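Local coordinates for protein bifunctional pinoresinol-lariciresinol reductase 1 (PDB 1QYD) that reduces pinoresinol to lariciresinol and then lariciresinol to secoisolariciresinol in lignan biosynthesis, enantioselectively and with the 4R-hydride of NADPH, at residues 124-129 with 278-283; 159-164 with 306-311; 165-168 with 174-177; 180-185 with 231-236. All blocks are in the same frame, centred on the assembly; numbering follows the deposited sequence.

Contact 1 of 4, residues 124-129 with 278-283; sequences MEHALQ and RGDLYN
Arg278 meets Leu128 through the end of its guanidinium: Leu128 CD1 lies 3.2 Å from Arg278 NH2, and the side chains cross at about a right angle. The arginine, bent twice along its chain, donates from NH2 to the carbonyl of Tyr273. Gly279, at positive phi, turns the chain so that its carbonyl oxygen accepts from the backbone N of Asn283, and Asp280 is carried toward the other loop. The contact joins the loop between strand 111-113 of the Rossmann-type parallel sheet and helix 133-147 to the loop after helix 272-275; the side chain of Leu128 is about 8 Å from that of His271, inferred to bind substrate. Asp280 OD1 takes a weak hydrogen bond from the edge of the His126 ring (NE2 to OD1 3.0 Å, N-H...O 124°), the ring and carboxylate planes being 65° apart. The same OD1 sits 3.3 Å from Glu125 OE1, two acceptors that would repel if both groups are ionised; Glu125 also touches Arg139. With an alanine at Asp280, His126 NE2 would probably lose this acceptor and the imidazole be freer to turn. Asn283 ND2 adds a long, weak bond to Asp280 OD2 (3.5 Å).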
loop_
_atom_site.group_PDB
_atom_site.type_symbol
_atom_site.label_atom_id
_atom_site.label_comp_id
_atom_site.label_asym_id
_atom_site.label_seq_id
_atom_site.Cartn_x
_atom_site.Cartn_y
_atom_site.Cartn_z
ATOM N N MET A 124 8.622 19.217 2.227
ATOM C CA MET A 124 9.763 18.334 2.147
ATOM C C MET A 124 9.445 16.845 2.243
ATOM O O MET A 124 9.664 16.065 1.313
ATOM C CB MET A 124 10.790 18.689 3.248
ATOM C CG MET A 124 11.526 20.009 3.234
ATOM S SD MET A 124 12.314 20.290 1.624
ATOM C CE MET A 124 11.355 21.658 1.021
ATOM N N GLU A 125 8.882 16.529 3.419
ATOM C CA GLU A 125 8.723 15.213 4.000
ATOM C C GLU A 125 9.710 14.154 3.455
ATOM O O GLU A 125 9.521 13.306 2.575
ATOM C CB GLU A 125 7.246 14.822 3.862
ATOM C CG GLU A 125 6.235 15.778 4.545
ATOM C CD GLU A 125 6.254 16.151 6.042
ATOM O OE1 GLU A 125 6.998 15.611 6.864
ATOM O OE2 GLU A 125 5.466 17.024 6.401
ATOM N N HIS A 126 10.858 14.574 4.023
ATOM C CA HIS A 126 12.244 14.092 4.152
ATOM C C HIS A 126 12.304 12.972 5.192
ATOM O O HIS A 126 13.366 12.536 5.631
ATOM C CB HIS A 126 13.098 15.266 4.638
ATOM C CG HIS A 126 12.323 16.016 5.742
ATOM N ND1 HIS A 126 11.475 17.015 5.532
ATOM C CD2 HIS A 126 12.257 15.717 7.086
ATOM C CE1 HIS A 126 10.900 17.309 6.666
ATOM N NE2 HIS A 126 11.369 16.528 7.606
ATOM N N ALA A 127 11.084 12.653 5.633
ATOM C CA ALA A 127 10.652 11.768 6.679
ATOM C C ALA A 127 11.185 10.367 6.733
ATOM O O ALA A 127 11.475 9.730 5.718
ATOM C CB ALA A 127 9.155 11.689 6.617
ATOM N N LEU A 128 11.277 9.935 7.996
ATOM C CA LEU A 128 11.708 8.594 8.351
ATOM C C LEU A 128 10.600 7.674 7.843
ATOM O O LEU A 128 9.419 8.024 7.893
ATOM C CB LEU A 128 11.827 8.419 9.877
ATOM C CG LEU A 128 12.652 9.349 10.788
ATOM C CD1 LEU A 128 12.017 9.364 12.183
ATOM C CD2 LEU A 128 14.112 8.914 10.809
ATOM N N GLN A 129 10.962 6.499 7.330
ATOM C CA GLN A 129 10.026 5.501 6.821
ATOM C C GLN A 129 9.439 4.717 8.018
ATOM O O GLN A 129 10.018 4.862 9.110
ATOM C CB GLN A 129 10.798 4.577 5.840
ATOM C CG GLN A 129 11.775 5.208 4.809
ATOM C CD GLN A 129 13.026 5.914 5.381
ATOM O OE1 GLN A 129 13.811 5.354 6.164
ATOM N NE2 GLN A 129 13.229 7.191 5.026
ATOM N N ARG A 278 11.967 16.803 14.625
ATOM C CA ARG A 278 12.397 17.520 13.423
ATOM C C ARG A 278 11.445 18.696 13.213
ATOM O O ARG A 278 11.646 19.562 12.356
ATOM C CB ARG A 278 12.377 16.614 12.167
ATOM C CG ARG A 278 13.697 15.938 11.727
ATOM C CD ARG A 278 14.355 14.976 12.753
ATOM N NE ARG A 278 13.462 13.903 13.188
ATOM C CZ ARG A 278 13.818 12.712 13.710
ATOM N NH1 ARG A 278 15.089 12.337 13.913
ATOM N NH2 ARG A 278 12.832 11.862 14.029
ATOM N N GLY A 279 10.373 18.732 14.013
ATOM C CA GLY A 279 9.452 19.855 14.092
ATOM C C GLY A 279 8.710 20.301 12.851
ATOM O O GLY A 279 8.448 21.492 12.750
ATOM N N ASP A 280 8.310 19.399 11.944
ATOM C CA ASP A 280 7.541 19.746 10.745
ATOM C C ASP A 280 6.147 20.377 10.891
ATOM O O ASP A 280 5.350 20.331 9.946
ATOM C CB ASP A 280 7.408 18.505 9.869
ATOM C CG ASP A 280 8.729 17.944 9.393
ATOM O OD1 ASP A 280 8.860 16.717 9.322
ATOM O OD2 ASP A 280 9.609 18.744 9.079
ATOM N N LEU A 281 5.783 21.003 12.008
ATOM C CA LEU A 281 4.496 21.662 12.067
ATOM C C LEU A 281 4.577 23.180 11.934
ATOM O O LEU A 281 3.725 23.835 11.322
ATOM C CB LEU A 281 3.809 21.248 13.381
ATOM C CG LEU A 281 2.871 20.033 13.213
ATOM C CD1 LEU A 281 3.658 18.773 13.142
ATOM C CD2 LEU A 281 1.985 19.860 14.393
ATOM N N TYR A 282 5.647 23.714 12.515
ATOM C CA TYR A 282 5.939 25.130 12.556
ATOM C C TYR A 282 7.351 25.466 12.090
ATOM O O TYR A 282 7.652 26.648 11.961
ATOM C CB TYR A 282 5.771 25.666 13.969
ATOM C CG TYR A 282 5.299 27.108 13.922
ATOM C CD1 TYR A 282 3.946 27.355 13.736
ATOM C CD2 TYR A 282 6.179 28.190 13.976
ATOM C CE1 TYR A 282 3.471 28.659 13.589
ATOM C CE2 TYR A 282 5.714 29.503 13.826
ATOM C CZ TYR A 282 4.354 29.731 13.628
ATOM O OH TYR A 282 3.866 31.012 13.430
ATOM N N ASN A 283 8.257 24.523 11.786
ATOM C CA ASN A 283 9.616 24.823 11.352
ATOM C C ASN A 283 9.759 25.395 9.935
ATOM O O ASN A 283 10.768 25.153 9.250
ATOM C CB ASN A 283 10.478 23.550 11.469
ATOM C CG ASN A 283 10.322 22.432 10.420
ATOM O OD1 ASN A 283 9.339 22.351 9.682
ATOM N ND2 ASN A 283 11.279 21.513 10.294
#

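Contact 2 of 4, residues 159-164 with 306-311; sequences MFAGYF and DSYLER
The ring of Tyr308 has Ala161 on one face and Arg311 on the other. Ala161 CB stands 3.5 Å from the ring centroid and 10° off the normal, a CH-pi contact over the middle of the ring, with CE2 of Tyr308 the nearest ring atom. On the opposite face NE of Arg311 hangs 4.2 Å above the plane of the Tyr308 ring, displaced toward the rim. The ring of Phe160 is met at its edge, in plane, by CD2 of Tyr163. Tyr308 reaches across because its CG lies anti to the backbone N (chi1 -167°), sending the ring from helix 305-309 to the start of helix 161-164. Its hydroxyl comes 2.9 Å from Gly162 N, but the angle is too poor for a hydrogen bond; the phenol is held instead by OE1 of Glu197, whose OE2 takes a weak bond from Gly162 N. Tyr308 OH also sits close to Gly162 CA (3.0 Å), where the glycine has no side chain in its way. A leucine replacing Tyr308 would probably leave Glu197 without its phenol partner and strip the flat cover from the Ala161 methyl. Phe160 is the N-cap residue, and its carbonyl oxygen accepts from both Tyr163 N (3.1 Å) and Phe164 N (3.2 Å), closing the first turn. This is CH-pi packing of a tyrosine from helix 305-309, the last helix of this NmrA-like chain, against a strand-to-helix turn, where strand 159-160 of the mixed sheet gives way to helix 161-164.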
loop_
_atom_site.group_PDB
_atom_site.type_symbol
_atom_site.label_atom_id
_atom_site.label_comp_id
_atom_site.label_asym_id
_atom_site.label_seq_id
_atom_site.Cartn_x
_atom_site.Cartn_y
_atom_site.Cartn_z
ATOM N N MET A 159 -2.412 19.055 14.158
ATOM C CA MET A 159 -2.797 18.024 15.095
ATOM C C MET A 159 -4.177 18.279 15.596
ATOM O O MET A 159 -4.482 19.405 15.999
ATOM C CB MET A 159 -1.859 17.962 16.310
ATOM C CG MET A 159 -0.469 17.425 15.993
ATOM S SD MET A 159 0.574 17.269 17.455
ATOM C CE MET A 159 1.025 18.959 17.546
ATOM N N PHE A 160 -5.010 17.227 15.552
ATOM C CA PHE A 160 -6.344 17.368 16.105
ATOM C C PHE A 160 -6.108 17.195 17.596
ATOM O O PHE A 160 -5.392 16.302 18.031
ATOM C CB PHE A 160 -7.326 16.276 15.616
ATOM C CG PHE A 160 -7.491 16.070 14.107
ATOM C CD1 PHE A 160 -7.571 17.147 13.220
ATOM C CD2 PHE A 160 -7.517 14.761 13.610
ATOM C CE1 PHE A 160 -7.665 16.884 11.847
ATOM C CE2 PHE A 160 -7.610 14.513 12.242
ATOM C CZ PHE A 160 -7.682 15.574 11.356
ATOM N N ALA A 161 -6.661 18.085 18.405
ATOM C CA ALA A 161 -6.458 18.059 19.839
ATOM C C ALA A 161 -6.963 16.781 20.515
ATOM O O ALA A 161 -6.328 16.249 21.415
ATOM C CB ALA A 161 -7.145 19.272 20.353
ATOM N N GLY A 162 -8.068 16.197 20.056
ATOM C CA GLY A 162 -8.552 14.930 20.580
ATOM C C GLY A 162 -7.806 13.715 20.069
ATOM O O GLY A 162 -8.331 12.608 20.061
ATOM N N TYR A 163 -6.585 13.899 19.609
ATOM C CA TYR A 163 -5.763 12.805 19.136
ATOM C C TYR A 163 -4.381 12.953 19.738
ATOM O O TYR A 163 -3.688 11.956 19.925
ATOM C CB TYR A 163 -5.635 12.846 17.630
ATOM C CG TYR A 163 -6.309 11.675 16.967
ATOM C CD1 TYR A 163 -5.756 10.402 17.058
ATOM C CD2 TYR A 163 -7.510 11.875 16.293
ATOM C CE1 TYR A 163 -6.420 9.322 16.477
ATOM C CE2 TYR A 163 -8.184 10.805 15.703
ATOM C CZ TYR A 163 -7.625 9.545 15.808
ATOM O OH TYR A 163 -8.273 8.495 15.232
ATOM N N PHE A 164 -3.950 14.197 20.005
ATOM C CA PHE A 164 -2.634 14.418 20.576
ATOM C C PHE A 164 -2.692 15.109 21.929
ATOM O O PHE A 164 -1.802 14.893 22.732
ATOM C CB PHE A 164 -1.746 15.218 19.555
ATOM C CG PHE A 164 -1.320 14.334 18.378
ATOM C CD1 PHE A 164 -1.993 14.414 17.144
ATOM C CD2 PHE A 164 -0.335 13.360 18.553
ATOM C CE1 PHE A 164 -1.696 13.522 16.111
ATOM C CE2 PHE A 164 -0.042 12.470 17.524
ATOM C CZ PHE A 164 -0.725 12.552 16.309
ATOM N N ASP A 306 -6.547 25.026 26.531
ATOM C CA ASP A 306 -6.997 25.296 27.871
ATOM C C ASP A 306 -8.468 24.987 27.818
ATOM O O ASP A 306 -8.948 24.128 28.538
ATOM C CB ASP A 306 -6.732 26.769 28.188
ATOM C CG ASP A 306 -5.243 27.134 28.280
ATOM O OD1 ASP A 306 -4.541 27.169 27.261
ATOM O OD2 ASP A 306 -4.770 27.360 29.398
ATOM N N SER A 307 -9.217 25.617 26.928
ATOM C CA SER A 307 -10.632 25.342 26.823
ATOM C C SER A 307 -10.977 23.948 26.284
ATOM O O SER A 307 -11.997 23.371 26.671
ATOM C CB SER A 307 -11.184 26.469 25.986
ATOM O OG SER A 307 -10.817 27.693 26.628
ATOM N N TYR A 308 -10.126 23.372 25.426
ATOM C CA TYR A 308 -10.274 21.996 24.967
ATOM C C TYR A 308 -9.931 21.020 26.097
ATOM O O TYR A 308 -10.683 20.072 26.336
ATOM C CB TYR A 308 -9.360 21.723 23.779
ATOM C CG TYR A 308 -9.679 20.414 23.057
ATOM C CD1 TYR A 308 -10.582 20.439 22.008
ATOM C CD2 TYR A 308 -9.104 19.190 23.428
ATOM C CE1 TYR A 308 -10.926 19.280 21.331
ATOM C CE2 TYR A 308 -9.444 18.012 22.740
ATOM C CZ TYR A 308 -10.360 18.075 21.693
ATOM O OH TYR A 308 -10.729 16.943 20.990
ATOM N N LEU A 309 -8.809 21.199 26.828
ATOM C CA LEU A 309 -8.499 20.332 27.960
ATOM C C LEU A 309 -9.430 20.544 29.168
ATOM O O LEU A 309 -9.681 19.605 29.921
ATOM C CB LEU A 309 -6.995 20.523 28.303
ATOM C CG LEU A 309 -6.031 19.782 27.338
ATOM C CD1 LEU A 309 -4.639 20.335 27.453
ATOM C CD2 LEU A 309 -5.920 18.308 27.701
ATOM N N GLU A 310 -10.076 21.717 29.274
ATOM C CA GLU A 310 -11.045 22.100 30.308
ATOM C C GLU A 310 -12.334 21.277 30.215
ATOM O O GLU A 310 -13.405 21.690 30.668
ATOM C CB GLU A 310 -11.322 23.624 30.147
ATOM C CG GLU A 310 -12.108 24.497 31.143
ATOM C CD GLU A 310 -12.035 26.024 30.880
ATOM O OE1 GLU A 310 -11.225 26.692 31.530
ATOM O OE2 GLU A 310 -12.777 26.563 30.045
ATOM N N ARG A 311 -12.241 20.093 29.617
ATOM C CA ARG A 311 -13.344 19.160 29.521
ATOM C C ARG A 311 -12.806 17.747 29.523
ATOM O O ARG A 311 -13.569 16.796 29.592
ATOM C CB ARG A 311 -14.172 19.304 28.230
ATOM C CG ARG A 311 -13.457 19.019 26.906
ATOM C CD ARG A 311 -14.447 18.895 25.728
ATOM N NE ARG A 311 -13.866 19.251 24.427
ATOM C CZ ARG A 311 -14.121 20.448 23.895
ATOM N NH1 ARG A 311 -14.896 21.345 24.506
ATOM N NH2 ARG A 311 -13.594 20.770 22.727
#

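Contact 3 of 4, residues 165-168 with 174-177; sequences AGSL and HMMP
Pro177 packs its ring against the carbonyl oxygen of Gly166, with CG and CD the ring carbons nearest to it, although the exact closeness of this oxygen is doubtful. The proline nitrogen has no hydrogen to offer, so the approach is one of packing rather than bonding. Gly166 carries no side chain, and a CB there would press on the carbonyl oxygen of Met175. The two backbones come close next to it, Ser167 CA lying 4.5 Å from Met175 CA, and Ser167 CB touches His174 O at 3.1 Å. With OG set between the backbone N and the carbonyl carbon (chi1 53°), the serine hydroxyl turns back to its own chain, bonding to the carbonyl of Tyr163 and the amide of Ala169. Leu168 CD2 meets Pro177 CB at 4.0 Å, the two side chains crossing nearly at right angles. The other side is looser. Met175, bent at chi2 and chi3, brings only its CE to Ser167 CB (3.7 Å), and the side chains of His174 and Met176 lead into solvent. The pair of loop segments, part of the connection from helix 161-164 to strand 181-182, rests on helix 229-241, with Leu168 and Pro177 against Trp236, while Tyr312 binds the carbonyl of Met175.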
loop_
_atom_site.group_PDB
_atom_site.type_symbol
_atom_site.label_atom_id
_atom_site.label_comp_id
_atom_site.label_asym_id
_atom_site.label_seq_id
_atom_site.Cartn_x
_atom_site.Cartn_y
_atom_site.Cartn_z
ATOM N N ALA A 165 -3.692 15.921 22.253
ATOM C CA ALA A 165 -3.798 16.540 23.579
ATOM C C ALA A 165 -4.655 15.759 24.559
ATOM O O ALA A 165 -4.766 16.049 25.756
ATOM C CB ALA A 165 -4.422 17.908 23.518
ATOM N N GLY A 166 -5.360 14.796 23.962
ATOM C CA GLY A 166 -6.186 13.852 24.687
ATOM C C GLY A 166 -5.229 12.930 25.376
ATOM O O GLY A 166 -5.126 12.947 26.587
ATOM N N SER A 167 -4.462 12.246 24.533
ATOM C CA SER A 167 -3.397 11.360 24.931
ATOM C C SER A 167 -2.203 12.050 25.601
ATOM O O SER A 167 -1.470 11.385 26.336
ATOM C CB SER A 167 -2.909 10.627 23.709
ATOM O OG SER A 167 -2.609 11.620 22.729
ATOM N N LEU A 168 -2.041 13.369 25.339
ATOM C CA LEU A 168 -0.899 14.242 25.676
ATOM C C LEU A 168 0.348 13.882 24.848
ATOM O O LEU A 168 1.442 14.403 25.046
ATOM C CB LEU A 168 -0.591 14.170 27.188
ATOM C CG LEU A 168 -0.669 15.436 28.048
ATOM C CD1 LEU A 168 -1.797 16.329 27.631
ATOM C CD2 LEU A 168 -0.863 15.020 29.502
ATOM N N HIS A 174 -3.788 5.520 24.532
ATOM C CA HIS A 174 -4.935 5.863 25.354
ATOM C C HIS A 174 -5.352 7.256 24.919
ATOM O O HIS A 174 -4.491 8.056 24.601
ATOM C CB HIS A 174 -4.556 5.859 26.863
ATOM C CG HIS A 174 -3.971 4.562 27.449
ATOM N ND1 HIS A 174 -3.372 3.526 26.835
ATOM C CD2 HIS A 174 -3.938 4.288 28.801
ATOM C CE1 HIS A 174 -2.984 2.665 27.754
ATOM N NE2 HIS A 174 -3.325 3.129 28.935
ATOM N N MET A 175 -6.638 7.576 24.801
ATOM C CA MET A 175 -7.068 8.894 24.367
ATOM C C MET A 175 -7.535 9.774 25.474
ATOM O O MET A 175 -8.472 10.564 25.354
ATOM C CB MET A 175 -8.192 8.816 23.369
ATOM C CG MET A 175 -7.660 9.511 22.149
ATOM S SD MET A 175 -6.527 8.352 21.364
ATOM C CE MET A 175 -5.112 9.345 21.052
ATOM N N MET A 176 -6.807 9.559 26.563
ATOM C CA MET A 176 -7.000 10.290 27.797
ATOM C C MET A 176 -5.671 10.775 28.340
ATOM O O MET A 176 -4.651 10.122 28.102
ATOM C CB MET A 176 -7.666 9.396 28.802
ATOM C CG MET A 176 -9.156 9.317 28.532
ATOM S SD MET A 176 -10.091 10.837 28.816
ATOM C CE MET A 176 -11.308 10.114 29.887
ATOM N N PRO A 177 -5.579 11.927 29.021
ATOM C CA PRO A 177 -4.342 12.410 29.612
ATOM C C PRO A 177 -4.054 11.525 30.814
ATOM O O PRO A 177 -4.964 11.265 31.606
ATOM C CB PRO A 177 -4.646 13.847 29.947
ATOM C CG PRO A 177 -5.997 14.178 29.340
ATOM C CD PRO A 177 -6.675 12.823 29.382
#

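Contact 4 of 4, residues 180-185 with 231-236; sequences DKVLIY and EVIQIW
The extended chain around the short, weakly bonded strand 181-182 passes alongside helix 229-241, coming nearest at Val182 and Ile233, whose CA atoms are 8.2 Å apart. One methyl makes all the close contacts. Ile233 has CG1 anti to the carbonyl carbon (chi1 -58°) and chi2 near 180° (-170°), an extended shape that carries CD1 out from the helix to reach in between Val182 and Ile184. Val182 meets it tip to tip: Ile233 CD1 is 4.0 Å from Val182 CB and 4.1 Å from Val182 CG2. Ile184 comes across at a slant, its CG1 and CD1 each 3.7 Å from Ile233 CD1, so that the methyl is touched by the last two carbons of that chain. The intervening Leu183 points away from the helix, as expected for an extended chain that presents every second residue to the helix. The unit is a piece of alpha/beta packing: strand 181-182 runs parallel to strand 245-246, which follows the same helix in sequence, and the backbones of Asp180 and Asp245 are hydrogen-bonded there. All three touching residues are buried, and the interface between them is purely apolar, away from the annotated cofactor and substrate sites. Polar bonds hold the surrounding chain instead: the side chain of Gln229, at the start of the helix, accepts from the backbone N of Tyr185, and the hydroxyl of Tyr185 bonds to the carbonyl of Ala169. On the helix, Glu231 forms a salt bridge with Lys191, while Val232 and Ile235 pack on Leu309.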
loop_
_atom_site.group_PDB
_atom_site.type_symbol
_atom_site.label_atom_id
_atom_site.label_comp_id
_atom_site.label_asym_id
_atom_site.label_seq_id
_atom_site.Cartn_x
_atom_site.Cartn_y
_atom_site.Cartn_z
ATOM N N ASP A 180 0.125 10.152 36.864
ATOM C CA ASP A 180 1.493 9.808 37.282
ATOM C C ASP A 180 2.547 10.184 36.247
ATOM O O ASP A 180 3.204 11.196 36.464
ATOM C CB ASP A 180 1.700 8.287 37.596
ATOM C CG ASP A 180 0.990 7.686 38.812
ATOM O OD1 ASP A 180 1.660 7.084 39.654
ATOM O OD2 ASP A 180 -0.236 7.794 38.899
ATOM N N LYS A 181 2.739 9.462 35.125
ATOM C CA LYS A 181 3.786 9.736 34.138
ATOM C C LYS A 181 3.324 10.430 32.879
ATOM O O LYS A 181 2.129 10.564 32.613
ATOM C CB LYS A 181 4.453 8.488 33.620
ATOM C CG LYS A 181 5.137 7.579 34.599
ATOM C CD LYS A 181 4.898 6.163 34.081
ATOM C CE LYS A 181 3.454 5.734 34.352
ATOM N NZ LYS A 181 3.275 4.382 33.866
ATOM N N VAL A 182 4.350 10.828 32.115
ATOM C CA VAL A 182 4.231 11.349 30.769
ATOM C C VAL A 182 5.599 11.172 30.157
ATOM O O VAL A 182 6.606 11.563 30.747
ATOM C CB VAL A 182 3.893 12.878 30.622
ATOM C CG1 VAL A 182 2.382 13.063 30.577
ATOM C CG2 VAL A 182 4.505 13.684 31.759
ATOM N N LEU A 183 5.648 10.536 28.987
ATOM C CA LEU A 183 6.890 10.394 28.248
ATOM C C LEU A 183 7.038 11.673 27.411
ATOM O O LEU A 183 6.061 12.091 26.777
ATOM C CB LEU A 183 6.781 9.134 27.384
ATOM C CG LEU A 183 8.026 8.327 26.906
ATOM C CD1 LEU A 183 7.856 6.844 27.274
ATOM C CD2 LEU A 183 8.161 8.368 25.388
ATOM N N ILE A 184 8.190 12.386 27.486
ATOM C CA ILE A 184 8.425 13.573 26.652
ATOM C C ILE A 184 9.508 13.281 25.616
ATOM O O ILE A 184 10.436 12.497 25.784
ATOM C CB ILE A 184 8.844 14.841 27.494
ATOM C CG1 ILE A 184 7.754 15.270 28.466
ATOM C CG2 ILE A 184 9.053 16.024 26.556
ATOM C CD1 ILE A 184 7.893 16.706 29.025
ATOM N N TYR A 185 9.357 13.907 24.462
ATOM C CA TYR A 185 10.244 13.645 23.366
ATOM C C TYR A 185 11.319 14.706 23.359
ATOM O O TYR A 185 11.165 15.863 22.971
ATOM C CB TYR A 185 9.386 13.612 22.093
ATOM C CG TYR A 185 8.290 12.550 22.251
ATOM C CD1 TYR A 185 6.950 12.944 22.391
ATOM C CD2 TYR A 185 8.635 11.195 22.338
ATOM C CE1 TYR A 185 5.963 11.996 22.648
ATOM C CE2 TYR A 185 7.658 10.244 22.575
ATOM C CZ TYR A 185 6.335 10.654 22.741
ATOM O OH TYR A 185 5.383 9.721 23.102
ATOM N N GLU A 231 4.418 22.311 27.067
ATOM C CA GLU A 231 3.426 23.305 27.413
ATOM C C GLU A 231 2.002 22.857 27.363
ATOM O O GLU A 231 1.190 23.558 27.959
ATOM C CB GLU A 231 3.445 24.481 26.531
ATOM C CG GLU A 231 4.736 25.256 26.540
ATOM C CD GLU A 231 4.621 26.322 25.478
ATOM O OE1 GLU A 231 4.858 26.015 24.308
ATOM O OE2 GLU A 231 4.254 27.442 25.828
ATOM N N VAL A 232 1.656 21.790 26.616
ATOM C CA VAL A 232 0.306 21.203 26.639
ATOM C C VAL A 232 0.185 20.285 27.870
ATOM O O VAL A 232 -0.893 20.157 28.458
ATOM C CB VAL A 232 0.018 20.390 25.323
ATOM C CG1 VAL A 232 -1.275 19.520 25.354
ATOM C CG2 VAL A 232 -0.105 21.445 24.236
ATOM N N ILE A 233 1.295 19.654 28.287
ATOM C CA ILE A 233 1.331 18.892 29.513
ATOM C C ILE A 233 1.081 19.877 30.610
ATOM O O ILE A 233 0.376 19.529 31.543
ATOM C CB ILE A 233 2.664 18.248 29.778
ATOM C CG1 ILE A 233 3.051 17.330 28.628
ATOM C CG2 ILE A 233 2.551 17.472 31.075
ATOM C CD1 ILE A 233 4.261 16.372 28.733
ATOM N N GLN A 234 1.597 21.102 30.469
ATOM C CA GLN A 234 1.441 22.144 31.469
ATOM C C GLN A 234 0.076 22.762 31.655
ATOM O O GLN A 234 -0.200 23.258 32.757
ATOM C CB GLN A 234 2.396 23.258 31.198
ATOM C CG GLN A 234 3.759 22.948 31.783
ATOM C CD GLN A 234 4.773 24.028 31.459
ATOM O OE1 GLN A 234 5.935 23.735 31.172
ATOM N NE2 GLN A 234 4.360 25.299 31.477
ATOM N N ILE A 235 -0.757 22.747 30.605
ATOM C CA ILE A 235 -2.150 23.168 30.703
ATOM C C ILE A 235 -2.907 22.069 31.443
ATOM O O ILE A 235 -3.864 22.369 32.155
ATOM C CB ILE A 235 -2.719 23.380 29.279
ATOM C CG1 ILE A 235 -2.005 24.564 28.611
ATOM C CG2 ILE A 235 -4.227 23.619 29.345
ATOM C CD1 ILE A 235 -2.097 24.675 27.073
ATOM N N TRP A 236 -2.501 20.789 31.304
ATOM C CA TRP A 236 -3.154 19.707 32.033
ATOM C C TRP A 236 -2.818 19.861 33.502
ATOM O O TRP A 236 -3.702 19.855 34.358
ATOM C CB TRP A 236 -2.700 18.278 31.631
ATOM C CG TRP A 236 -3.686 17.215 32.184
ATOM C CD1 TRP A 236 -5.045 17.422 32.121
ATOM C CD2 TRP A 236 -3.404 16.017 32.786
ATOM N NE1 TRP A 236 -5.619 16.390 32.671
ATOM C CE2 TRP A 236 -4.682 15.536 33.077
ATOM C CE3 TRP A 236 -2.302 15.260 33.145
ATOM C CZ2 TRP A 236 -4.895 14.312 33.717
ATOM C CZ3 TRP A 236 -2.504 14.031 33.792
ATOM C CH2 TRP A 236 -3.781 13.548 34.082
#

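In the fold
Contacts 2, 3 and 4 cluster on one side of the chain's centre, and contact 1 lies about 22 to 23 Å from each of them, centre to centre. Helix 229-241 ties the three together: it receives segment 180-185 in contact 4, Leu168 and Pro177 of contact 3 lie on its Trp236, and Leu309 of contact 2 on its Val232 and Ile235. Contacts 2 and 4 are buried, the one a ring with a methyl on its face, the other purely aliphatic. Contacts 1 and 3 are partly open to solvent and join loops, through charged and polar groups in 1 and close backbone packing in 3. Leu281 of contact 1 still touches Met159 of contact 2.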